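Local atomic coordinates of germination-specific N-acetylmuramoyl-L-alanine amidase, Autolysin (Clostridioides difficile, PDB entry 7RAG), a protein that probably cleaves the N-acetylmuramoyl-L-alanine bond of peptidoglycan as a zinc-dependent amidase and is allosterically activated by the GerS lipoprotein during spore formation. Residues K17-A23 against G61-R67. Residue numbers count along the deposited sequence, not the author numbering.
Sequences KTIILDA and GLVILTR
Two parallel strands, 18-23 and 62-65, run in register from Thr18-Leu62 to Leu21-Leu65, with CA-CA 4.6 to 5.1 Å and a -31° axis crossing. Five backbone hydrogen bonds alternate in direction: Leu62 N to Lys17 O (2.9 Å), Ile19 N to Leu62 O (2.9 Å), Ile64 N to Ile19 O (2.8 Å), Leu21 N to Ile64 O (2.9 Å), Thr66 N to Leu21 O (3.2 Å). Thr18, Ile20, Leu62 and Ile64 share one face. There Thr18 CG2 lies 3.8 Å from CG1 of Ile64 (m, m), and CG1 of Ile20 (m, t) 4.0 Å from Ile64 CB. On the opposite face Leu21 (m, t) places CD1 3.7 Å from Val63 CG1, and Leu65 (m, t) has CD2 3.9 Å from Leu21 CB.

At Thr66 (phi/psi -77/-36) the backbone leaves the extended form, and CA-CA opens from 5.1 Å (Asp22-Thr66) to 6.5 Å (Ala23-Arg67); side chains and a water then bridge. Thr66 (chi1 p) donates a hydrogen bond from OG1 to OD1 of Asp22 (chi1 t), 2.6 Å. Arg67 (chi1 p, chi2 t, chi3 between wells at -95°) swings across, NH1 donating to Ala23 O at 2.8 Å with Ala23 CB over one guanidinium face. The water donates to Leu21 O (3.1 Å) and Thr66 OG1 (2.8 Å) and accepts from Ala23 N (3.0 Å) and Arg67 N (2.7 Å).

Helix 41-58 completes this beta-alpha-beta unit, packing on Val63 and Ala23. Asp22, its side chain about 4 Å from that of zinc ligand His109, also salt-bridges Arg93 of helix 82-99; strand 104-111 pairs along the far edge of 18-23, and lipoprotein chains contact 62-65.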
loop_
_atom_site.group_PDB
_atom_site.type_symbol
_atom_site.label_atom_id
_atom_site.label_comp_id
_atom_site.label_asym_id
_atom_site.label_seq_id
_atom_site.Cartn_x
_atom_site.Cartn_y
_atom_site.Cartn_z
ATOM N N LYS B 17 9.763 -17.789 12.920
ATOM C CA LYS B 17 11.188 -17.804 13.166
ATOM C C LYS B 17 11.460 -17.926 14.658
ATOM O O LYS B 17 10.623 -17.561 15.495
ATOM C CB LYS B 17 11.821 -16.541 12.608
ATOM C CG LYS B 17 11.764 -16.498 11.112
ATOM C CD LYS B 17 12.583 -17.647 10.529
ATOM C CE LYS B 17 13.170 -17.289 9.169
ATOM N NZ LYS B 17 14.411 -18.084 8.865
ATOM N N THR B 18 12.620 -18.494 14.978
ATOM C CA THR B 18 13.137 -18.529 16.330
ATOM C C THR B 18 14.460 -17.780 16.327
ATOM O O THR B 18 15.342 -18.075 15.512
ATOM C CB THR B 18 13.291 -19.968 16.827
ATOM O OG1 THR B 18 12.006 -20.609 16.792
ATOM C CG2 THR B 18 13.796 -20.003 18.279
ATOM N N ILE B 19 14.576 -16.795 17.219
ATOM C CA ILE B 19 15.644 -15.804 17.209
ATOM C C ILE B 19 16.338 -15.805 18.563
ATOM O O ILE B 19 15.673 -15.739 19.602
ATOM C CB ILE B 19 15.083 -14.412 16.882
ATOM C CG1 ILE B 19 14.302 -14.490 15.575
ATOM C CG2 ILE B 19 16.199 -13.399 16.766
ATOM C CD1 ILE B 19 14.199 -13.194 14.850
ATOM N N ILE B 20 17.666 -15.878 18.558
ATOM C CA ILE B 20 18.441 -15.774 19.788
ATOM C C ILE B 20 18.826 -14.319 19.973
ATOM O O ILE B 20 19.473 -13.733 19.094
ATOM C CB ILE B 20 19.699 -16.659 19.767
ATOM C CG1 ILE B 20 19.334 -18.121 19.549
ATOM C CG2 ILE B 20 20.424 -16.541 21.091
ATOM C CD1 ILE B 20 20.464 -18.929 18.844
ATOM N N LEU B 21 18.415 -13.747 21.116
ATOM C CA LEU B 21 18.850 -12.434 21.574
ATOM C C LEU B 21 19.780 -12.582 22.774
ATOM O O LEU B 21 19.413 -13.214 23.769
ATOM C CB LEU B 21 17.658 -11.558 21.945
ATOM C CG LEU B 21 16.542 -11.460 20.905
ATOM C CD1 LEU B 21 15.429 -10.529 21.447
ATOM C CD2 LEU B 21 17.037 -11.019 19.512
ATOM N N ASP B 22 20.967 -11.976 22.678
ATOM C CA ASP B 22 22.047 -12.076 23.657
ATOM C C ASP B 22 22.358 -10.676 24.168
ATOM O O ASP B 22 22.961 -9.870 23.450
ATOM C CB ASP B 22 23.286 -12.728 23.019
ATOM C CG ASP B 22 24.552 -12.636 23.902
ATOM O OD1 ASP B 22 24.532 -13.163 25.051
ATOM O OD2 ASP B 22 25.590 -12.072 23.434
ATOM N N ALA B 23 21.933 -10.381 25.393
ATOM C CA ALA B 23 22.282 -9.124 26.054
ATOM C C ALA B 23 23.700 -9.266 26.572
ATOM O O ALA B 23 23.942 -9.950 27.564
ATOM C CB ALA B 23 21.324 -8.806 27.189
ATOM N N GLY B 61 7.219 -14.329 16.444
ATOM C CA GLY B 61 8.495 -15.011 16.528
ATOM C C GLY B 61 8.718 -15.553 17.932
ATOM O O GLY B 61 8.128 -15.077 18.909
ATOM N N LEU B 62 9.550 -16.574 18.039
ATOM C CA LEU B 62 9.923 -17.125 19.334
ATOM C C LEU B 62 11.318 -16.645 19.668
ATOM O O LEU B 62 12.208 -16.727 18.821
ATOM C CB LEU B 62 9.895 -18.648 19.309
ATOM C CG LEU B 62 9.926 -19.263 20.691
ATOM C CD1 LEU B 62 8.627 -18.964 21.451
ATOM C CD2 LEU B 62 10.129 -20.745 20.570
ATOM N N VAL B 63 11.519 -16.155 20.893
ATOM C CA VAL B 63 12.821 -15.629 21.294
ATOM C C VAL B 63 13.470 -16.586 22.287
ATOM O O VAL B 63 12.821 -17.057 23.230
ATOM C CB VAL B 63 12.721 -14.212 21.879
ATOM C CG1 VAL B 63 14.068 -13.777 22.454
ATOM C CG2 VAL B 63 12.267 -13.230 20.817
ATOM N N ILE B 64 14.738 -16.912 22.025
ATOM C CA ILE B 64 15.649 -17.572 22.952
ATOM C C ILE B 64 16.567 -16.495 23.512
ATOM O O ILE B 64 17.282 -15.826 22.753
ATOM C CB ILE B 64 16.489 -18.664 22.261
ATOM C CG1 ILE B 64 15.626 -19.750 21.604
ATOM C CG2 ILE B 64 17.482 -19.269 23.249
ATOM C CD1 ILE B 64 14.809 -20.579 22.553
ATOM N N LEU B 65 16.581 -16.342 24.830
ATOM C CA LEU B 65 17.454 -15.376 25.476
ATOM C C LEU B 65 18.666 -16.092 26.051
ATOM O O LEU B 65 18.548 -17.209 26.558
ATOM C CB LEU B 65 16.698 -14.639 26.585
ATOM C CG LEU B 65 15.532 -13.744 26.152
ATOM C CD1 LEU B 65 14.674 -13.327 27.368
ATOM C CD2 LEU B 65 16.059 -12.527 25.378
ATOM N N THR B 66 19.838 -15.467 25.961
ATOM C CA THR B 66 20.932 -15.973 26.789
ATOM C C THR B 66 20.758 -15.533 28.237
ATOM O O THR B 66 21.087 -16.282 29.161
ATOM C CB THR B 66 22.298 -15.522 26.267
ATOM O OG1 THR B 66 22.321 -14.094 26.164
ATOM C CG2 THR B 66 22.593 -16.150 24.929
ATOM N N ARG B 67 20.252 -14.327 28.457
ATOM C CA ARG B 67 19.989 -13.868 29.806
ATOM C C ARG B 67 18.728 -13.025 29.812
ATOM O O ARG B 67 18.460 -12.258 28.887
ATOM C CB ARG B 67 21.163 -13.076 30.397
ATOM C CG ARG B 67 21.569 -11.890 29.566
ATOM C CD ARG B 67 22.754 -11.182 30.170
ATOM N NE ARG B 67 22.305 -10.080 30.996
ATOM C CZ ARG B 67 22.584 -8.797 30.804
ATOM N NH1 ARG B 67 23.364 -8.397 29.808
ATOM N NH2 ARG B 67 22.084 -7.916 31.656
HETATM O O HOH W 1 20.115 -12.389 26.628
#